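Local structure of CurF (Lyngbya majuscula, 2Q35) at residues A[13-18]-A[184-189]; A[51-54]-A[59-62]; A[137-142]-A[220-225]. The protein probably decarboxylates an acyl intermediate during polyketide beta-branching, as the crotonase-type ECH2 decarboxylase domain of CurF. The protein carries 1 engineered substitution. All coordinates share one frame; numbering follows the deposited sequence.

Contact 1 of 3, residues A[13-18]-A[184-189]; sequences VVQITM and YAQQLG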
# COMPACT_ATOMS: atom_id res chain seq x y z
N VAL A 13 25.85 8.72 -13.79
CA VAL A 13 25.61 7.88 -12.60
C VAL A 13 26.88 7.89 -11.75
O VAL A 13 28.01 7.69 -12.27
CB VAL A 13 25.24 6.41 -13.01
CG1 VAL A 13 24.95 5.57 -11.80
CG2 VAL A 13 24.02 6.40 -13.90
N VAL A 14 26.71 8.10 -10.46
CA VAL A 14 27.87 8.10 -9.54
C VAL A 14 27.62 7.18 -8.35
O VAL A 14 26.49 6.86 -8.05
CB VAL A 14 28.29 9.52 -9.07
CG1 VAL A 14 28.53 10.40 -10.27
CG2 VAL A 14 27.24 10.10 -8.16
N GLN A 15 28.70 6.73 -7.73
CA GLN A 15 28.58 5.84 -6.60
C GLN A 15 29.25 6.46 -5.38
O GLN A 15 30.39 6.91 -5.46
CB GLN A 15 29.22 4.48 -6.96
CG GLN A 15 29.08 3.42 -5.85
CD GLN A 15 29.71 2.08 -6.27
OE1 GLN A 15 29.50 1.64 -7.39
NE2 GLN A 15 30.51 1.48 -5.38
N ILE A 16 28.52 6.48 -4.26
CA ILE A 16 29.08 6.90 -2.97
C ILE A 16 29.18 5.66 -2.11
O ILE A 16 28.17 5.02 -1.82
CB ILE A 16 28.20 7.96 -2.28
CG1 ILE A 16 28.21 9.26 -3.11
CG2 ILE A 16 28.68 8.21 -0.85
CD1 ILE A 16 27.26 10.42 -2.58
N THR A 17 30.40 5.32 -1.72
CA THR A 17 30.68 4.05 -1.06
C THR A 17 31.16 4.33 0.33
O THR A 17 32.17 5.01 0.51
CB THR A 17 31.80 3.28 -1.83
OG1 THR A 17 31.38 3.13 -3.19
CG2 THR A 17 32.05 1.91 -1.22
N MET A 18 30.44 3.77 1.30
CA MET A 18 30.82 3.88 2.72
C MET A 18 31.71 2.72 3.11
O MET A 18 31.33 1.56 2.94
CB MET A 18 29.57 3.86 3.63
CG MET A 18 28.64 5.06 3.43
SD MET A 18 27.07 4.91 4.32
CE MET A 18 26.28 3.54 3.47
N TYR A 184 22.81 -4.66 -9.83
CA TYR A 184 21.39 -4.43 -10.08
C TYR A 184 21.13 -2.92 -9.97
O TYR A 184 20.48 -2.35 -10.84
CB TYR A 184 20.52 -5.21 -9.08
CG TYR A 184 19.03 -5.02 -9.32
CD1 TYR A 184 18.40 -3.85 -8.94
CD2 TYR A 184 18.26 -6.01 -9.96
CE1 TYR A 184 17.05 -3.65 -9.16
CE2 TYR A 184 16.89 -5.82 -10.18
CZ TYR A 184 16.30 -4.62 -9.76
OH TYR A 184 14.96 -4.34 -9.93
N ALA A 185 21.67 -2.31 -8.91
CA ALA A 185 21.50 -0.86 -8.68
C ALA A 185 22.10 -0.05 -9.83
O ALA A 185 21.50 0.92 -10.31
CB ALA A 185 22.12 -0.44 -7.35
N GLN A 186 23.28 -0.47 -10.30
CA GLN A 186 23.96 0.24 -11.37
C GLN A 186 23.15 0.18 -12.65
O GLN A 186 23.02 1.18 -13.36
CB GLN A 186 25.37 -0.33 -11.59
CG GLN A 186 26.33 -0.04 -10.42
CD GLN A 186 27.61 -0.87 -10.47
OE1 GLN A 186 27.67 -1.88 -11.17
NE2 GLN A 186 28.61 -0.46 -9.71
N GLN A 187 22.58 -0.99 -12.92
CA GLN A 187 21.75 -1.16 -14.13
C GLN A 187 20.51 -0.28 -14.09
O GLN A 187 20.18 0.37 -15.10
CB GLN A 187 21.38 -2.63 -14.34
CG GLN A 187 22.60 -3.46 -14.73
CD GLN A 187 22.29 -4.93 -14.98
OE1 GLN A 187 21.17 -5.29 -15.34
NE2 GLN A 187 23.31 -5.77 -14.80
N LEU A 188 19.84 -0.24 -12.93
CA LEU A 188 18.69 0.62 -12.74
C LEU A 188 19.11 2.08 -12.89
O LEU A 188 18.40 2.87 -13.54
CB LEU A 188 18.07 0.37 -11.36
CG LEU A 188 16.89 1.28 -10.94
CD1 LEU A 188 15.73 1.25 -11.94
CD2 LEU A 188 16.46 0.89 -9.52
N GLY A 189 20.27 2.44 -12.33
CA GLY A 189 20.74 3.84 -12.37
C GLY A 189 20.94 4.26 -13.83
O GLY A 189 20.58 5.36 -14.23
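Gln186 and Gly189 are the points at which helix 178-192 meets strand 13-18, in the part of the crotonase fold where a helix packs beside the edge region of the six-stranded sheet. One contact is a hydrogen bond, the other a methyl group laid against a backbone carbonyl, and little surface is buried by either. The helix also serves the assembly, for Tyr184, at the start of 184-189, packs on Arg169 of the second subunit. Two residues on, Gln186 sends an extended chain to the strand. Its CG stands anti to the carbonyl carbon (chi1 -69°), and the amide at the end of the chain reaches Gln15. There Gln186 NE2 donates to Gln15 OE1 over 3.3 Å, a rather long bond bent to 144° at the hydrogen. The acceptor lies nearly in the amide plane of Gln186, whereas the donor is tilted a little from the carbonyl plane of Gln15; the two amides are turned 35° against each other. Glutamine suits both places, since each amide can give and accept at once. Gln15 uses its other end, NE2, to bond Thr17 OG1 at 2.9 Å, which fixes its rotation and leaves OE1 facing the helix. Leu188 turns to the second subunit, packing on Glu153 there. Gly189 then brings the helix backbone close, its CA being 6.3 Å from Val13 CA; with no side chain between them, the branched Val13 can lie directly on the helix. The methyl Val13 CG2 rests 3.6 Å from Gly189 O.

Contact 2 of 3, residues A[51-54]-A[59-62]; sequences VILT and YFSS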
# COMPACT_ATOMS: atom_id res chain seq x y z
N VAL A 51 22.59 8.97 -7.99
CA VAL A 51 23.57 8.55 -6.98
C VAL A 51 23.26 7.11 -6.54
O VAL A 51 22.10 6.79 -6.25
CB VAL A 51 23.45 9.43 -5.73
CG1 VAL A 51 24.30 8.84 -4.60
CG2 VAL A 51 23.86 10.86 -6.04
N ILE A 52 24.27 6.23 -6.55
CA ILE A 52 24.14 4.92 -5.94
C ILE A 52 24.88 4.96 -4.62
O ILE A 52 26.11 5.17 -4.59
CB ILE A 52 24.73 3.84 -6.88
CG1 ILE A 52 23.91 3.85 -8.19
CG2 ILE A 52 24.64 2.43 -6.22
CD1 ILE A 52 24.39 2.88 -9.22
N LEU A 53 24.15 4.77 -3.53
CA LEU A 53 24.75 4.73 -2.19
C LEU A 53 24.94 3.29 -1.74
O LEU A 53 24.00 2.51 -1.74
CB LEU A 53 23.85 5.46 -1.20
CG LEU A 53 24.28 5.52 0.27
CD1 LEU A 53 25.64 6.22 0.47
CD2 LEU A 53 23.19 6.21 1.14
N THR A 54 26.14 2.94 -1.33
CA THR A 54 26.41 1.53 -0.99
C THR A 54 27.43 1.45 0.15
O THR A 54 28.06 2.46 0.53
CB THR A 54 26.82 0.73 -2.24
OG1 THR A 54 26.62 -0.68 -2.01
CG2 THR A 54 28.27 1.00 -2.66
N TYR A 59 28.46 -5.10 5.21
CA TYR A 59 27.72 -4.01 5.88
C TYR A 59 27.31 -2.91 4.93
O TYR A 59 28.15 -2.35 4.19
CB TYR A 59 28.56 -3.39 6.99
CG TYR A 59 28.91 -4.37 8.06
CD1 TYR A 59 28.01 -4.67 9.07
CD2 TYR A 59 30.14 -5.03 8.04
CE1 TYR A 59 28.33 -5.61 10.06
CE2 TYR A 59 30.47 -5.96 9.02
CZ TYR A 59 29.56 -6.25 10.01
OH TYR A 59 29.91 -7.16 10.98
N PHE A 60 26.02 -2.59 4.96
CA PHE A 60 25.56 -1.36 4.36
C PHE A 60 25.73 -0.23 5.40
O PHE A 60 26.54 0.66 5.21
CB PHE A 60 24.11 -1.46 3.85
CG PHE A 60 23.57 -0.13 3.36
CD1 PHE A 60 23.98 0.37 2.13
CD2 PHE A 60 22.69 0.65 4.15
CE1 PHE A 60 23.48 1.61 1.63
CE2 PHE A 60 22.22 1.91 3.68
CZ PHE A 60 22.63 2.38 2.42
N SER A 61 24.96 -0.30 6.49
CA SER A 61 25.08 0.68 7.58
C SER A 61 24.60 0.11 8.91
O SER A 61 23.52 -0.48 8.99
CB SER A 61 24.29 1.95 7.23
OG SER A 61 24.33 2.84 8.35
N SER A 62 25.42 0.29 9.95
CA SER A 62 25.12 -0.26 11.28
C SER A 62 24.40 0.77 12.17
O SER A 62 24.04 0.46 13.30
CB SER A 62 26.40 -0.76 11.98
OG SER A 62 26.97 -1.84 11.24
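Phe60 and Leu53 both hold CG anti to the backbone N (chi1 174° and 179°), which lets the ends of the phenyl ring and the isobutyl group meet, the two side chains crossing at about a right angle. The contact joins the end of strand 50-54, in the central sheet of the crotonase fold, to the loop that leads into helix 66-73. In crotonase relatives, the loop after this strand leads to one of the peptide N-H groups of the oxyanion hole, so its course probably matters here too. The ring presents its edge to the strand. Phe60 CE1 comes 3.5 Å from Leu53 O, with the oxygen in the ring plane, where the slightly positive rim of an aromatic ring suits a carbonyl. Next along the rim, Phe60 CZ touches the leucine branch, 4.1 Å from Leu53 CD2. A flat, wholly apolar residue fits this buried place, and Met97 of the neighbouring strand 93-97 packs on it as well. Thr54 takes part through its backbone; its side chain points away, and OG1 bonds to the carbonyl of Ala96. The loop bends sharply at Phe60 and is held by Asn25, whose side-chain ND2 bonds Phe60 O and whose carbonyl accepts from Ser61 OG. Beside the ring, the main chain of the strand passes close, with Thr54 CA 3.9 Å from Phe60 CE1.

Contact 3 of 3, residues A[137-142]-A[220-225]; sequences ATSLIL and KKELEI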
# COMPACT_ATOMS: atom_id res chain seq x y z
N ALA A 137 11.73 9.24 11.98
CA ALA A 137 10.49 9.06 11.20
C ALA A 137 10.43 7.63 10.68
O ALA A 137 10.08 7.37 9.51
CB ALA A 137 10.38 10.08 10.04
N THR A 138 10.79 6.70 11.56
CA THR A 138 10.78 5.26 11.22
C THR A 138 9.40 4.79 10.76
O THR A 138 9.28 4.08 9.75
CB THR A 138 11.26 4.40 12.42
OG1 THR A 138 12.65 4.63 12.62
CG2 THR A 138 11.06 2.91 12.16
N SER A 139 8.37 5.12 11.53
CA SER A 139 7.04 4.63 11.19
C SER A 139 6.55 5.24 9.87
O SER A 139 5.99 4.54 9.03
CB SER A 139 6.06 4.83 12.34
OG SER A 139 5.62 6.17 12.48
N LEU A 140 6.79 6.54 9.68
CA LEU A 140 6.39 7.18 8.44
C LEU A 140 7.03 6.47 7.25
O LEU A 140 6.34 6.05 6.31
CB LEU A 140 6.79 8.66 8.44
CG LEU A 140 6.48 9.46 7.16
CD1 LEU A 140 4.98 9.67 7.00
CD2 LEU A 140 7.18 10.81 7.15
N ILE A 141 8.34 6.36 7.29
CA ILE A 141 9.10 5.84 6.15
C ILE A 141 8.85 4.34 5.95
O ILE A 141 8.60 3.91 4.82
CB ILE A 141 10.59 6.19 6.28
CG1 ILE A 141 10.81 7.70 6.14
CG2 ILE A 141 11.42 5.47 5.22
CD1 ILE A 141 10.53 8.29 4.70
N LEU A 142 8.86 3.55 7.02
CA LEU A 142 8.62 2.11 6.82
C LEU A 142 7.23 1.79 6.30
O LEU A 142 7.08 0.92 5.43
CB LEU A 142 8.88 1.33 8.10
CG LEU A 142 10.27 0.68 8.07
CD1 LEU A 142 11.38 1.70 8.34
CD2 LEU A 142 10.30 -0.49 9.05
N LYS A 220 9.84 14.97 14.89
CA LYS A 220 9.55 15.56 16.20
C LYS A 220 8.76 14.65 17.13
O LYS A 220 9.10 14.50 18.32
CB LYS A 220 8.82 16.91 16.01
CG LYS A 220 8.39 17.62 17.31
CD LYS A 220 7.56 18.89 17.01
CE LYS A 220 6.91 19.43 18.30
NZ LYS A 220 6.44 20.86 18.16
N LYS A 221 7.70 14.03 16.59
CA LYS A 221 6.85 13.16 17.41
C LYS A 221 7.61 11.91 17.89
O LYS A 221 7.52 11.52 19.07
CB LYS A 221 5.57 12.76 16.66
CG LYS A 221 4.57 13.87 16.45
CD LYS A 221 3.31 13.34 15.79
CE LYS A 221 2.25 14.43 15.60
NZ LYS A 221 1.19 14.00 14.64
N GLU A 222 8.37 11.29 16.98
CA GLU A 222 9.17 10.14 17.36
C GLU A 222 10.23 10.53 18.40
O GLU A 222 10.43 9.82 19.39
CB GLU A 222 9.80 9.46 16.14
CG GLU A 222 8.77 8.71 15.29
CD GLU A 222 9.41 7.65 14.40
OE1 GLU A 222 10.66 7.72 14.25
OE2 GLU A 222 8.66 6.79 13.90
N LEU A 223 10.89 11.67 18.20
CA LEU A 223 11.86 12.12 19.19
C LEU A 223 11.26 12.25 20.59
O LEU A 223 11.87 11.78 21.57
CB LEU A 223 12.52 13.44 18.76
CG LEU A 223 13.77 13.83 19.55
CD1 LEU A 223 14.80 12.71 19.60
CD2 LEU A 223 14.40 15.12 18.97
N GLU A 224 10.09 12.90 20.69
CA GLU A 224 9.41 13.13 21.97
C GLU A 224 9.10 11.83 22.73
O GLU A 224 9.32 11.75 23.94
CB GLU A 224 8.15 14.01 21.79
CG GLU A 224 8.46 15.52 21.99
CD GLU A 224 7.53 16.49 21.23
OE1 GLU A 224 6.36 16.14 20.93
OE2 GLU A 224 8.00 17.64 20.94
N ILE A 225 8.61 10.82 22.00
CA ILE A 225 8.22 9.55 22.61
C ILE A 225 9.49 8.78 22.96
O ILE A 225 9.60 8.14 24.02
CB ILE A 225 7.32 8.72 21.64
CG1 ILE A 225 6.03 9.49 21.32
CG2 ILE A 225 7.01 7.31 22.20
CD1 ILE A 225 5.36 9.04 20.02
O HOH W 1 7.39 8.39 11.75
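The N-terminus of helix 138-146 is held by a carboxylate from another helix, the long helix 197-230 of this crotonase domain. Ala137 occupies the N-cap position with left-handed backbone angles, and its methyl group cannot accept a hydrogen bond; Glu222 supplies the acceptors from across the interface. Its CG stands anti to the carbonyl carbon (chi1 -72°) and the rest of the chain is extended, which carries the carboxylate straight to the first turn. The two oxygens take the N-H groups of successive residues. Thr138 N donates to Glu222 OE1 at 2.9 Å, and Ser139 N to Glu222 OE2, also at 2.9 Å but almost straight at 177°. Both donors come on the syn side, Thr138 N lying 33° out of the carboxylate plane and Ser139 N less. A further N-H of the turn is served through water 1, which accepts from Leu140 N at 2.8 Å and donates a weak bond to Glu222 OE2 at 3.0 Å. Glutamate fits because its two oxygens can span adjacent peptide groups while its methylenes reach across between the helices. The small residues opposite let it come near: Thr138 turns OG1 back to the carbonyl of Val135, and Ser139 OG pairs with His206 of the third subunit, which also packs on Glu222. The contact therefore lies against the trimer interface. A buried carboxylate at the positive end of a helix dipole, with peptide N-H groups on both oxygens, would probably be stabilised as the anion, the N-H groups offsetting part of the cost of its burial.

Overall arrangement
Contacts 1 and 2 are neighbours, with centres 10 Å apart. Strands 13-18 and 50-54 run parallel, side by side in the six-stranded sheet, and Ile52 also packs on Gln186 of helix 178-192. Contact 3 lies 28 Å from contact 1, across the centre of the chain, and 22 Å from contact 2, touching neither. Along the chain, contact 2 falls between the two segments of contact 1, whereas contact 3 interleaves with contact 1: 137-142 precedes 184-189 and 220-225 follows it. Helices 178-192 and 197-230 are consecutive, so the chain goes directly from the helix of contact 1 to that of contact 3, on the other side of the centre, and both contacts border another subunit of the trimer.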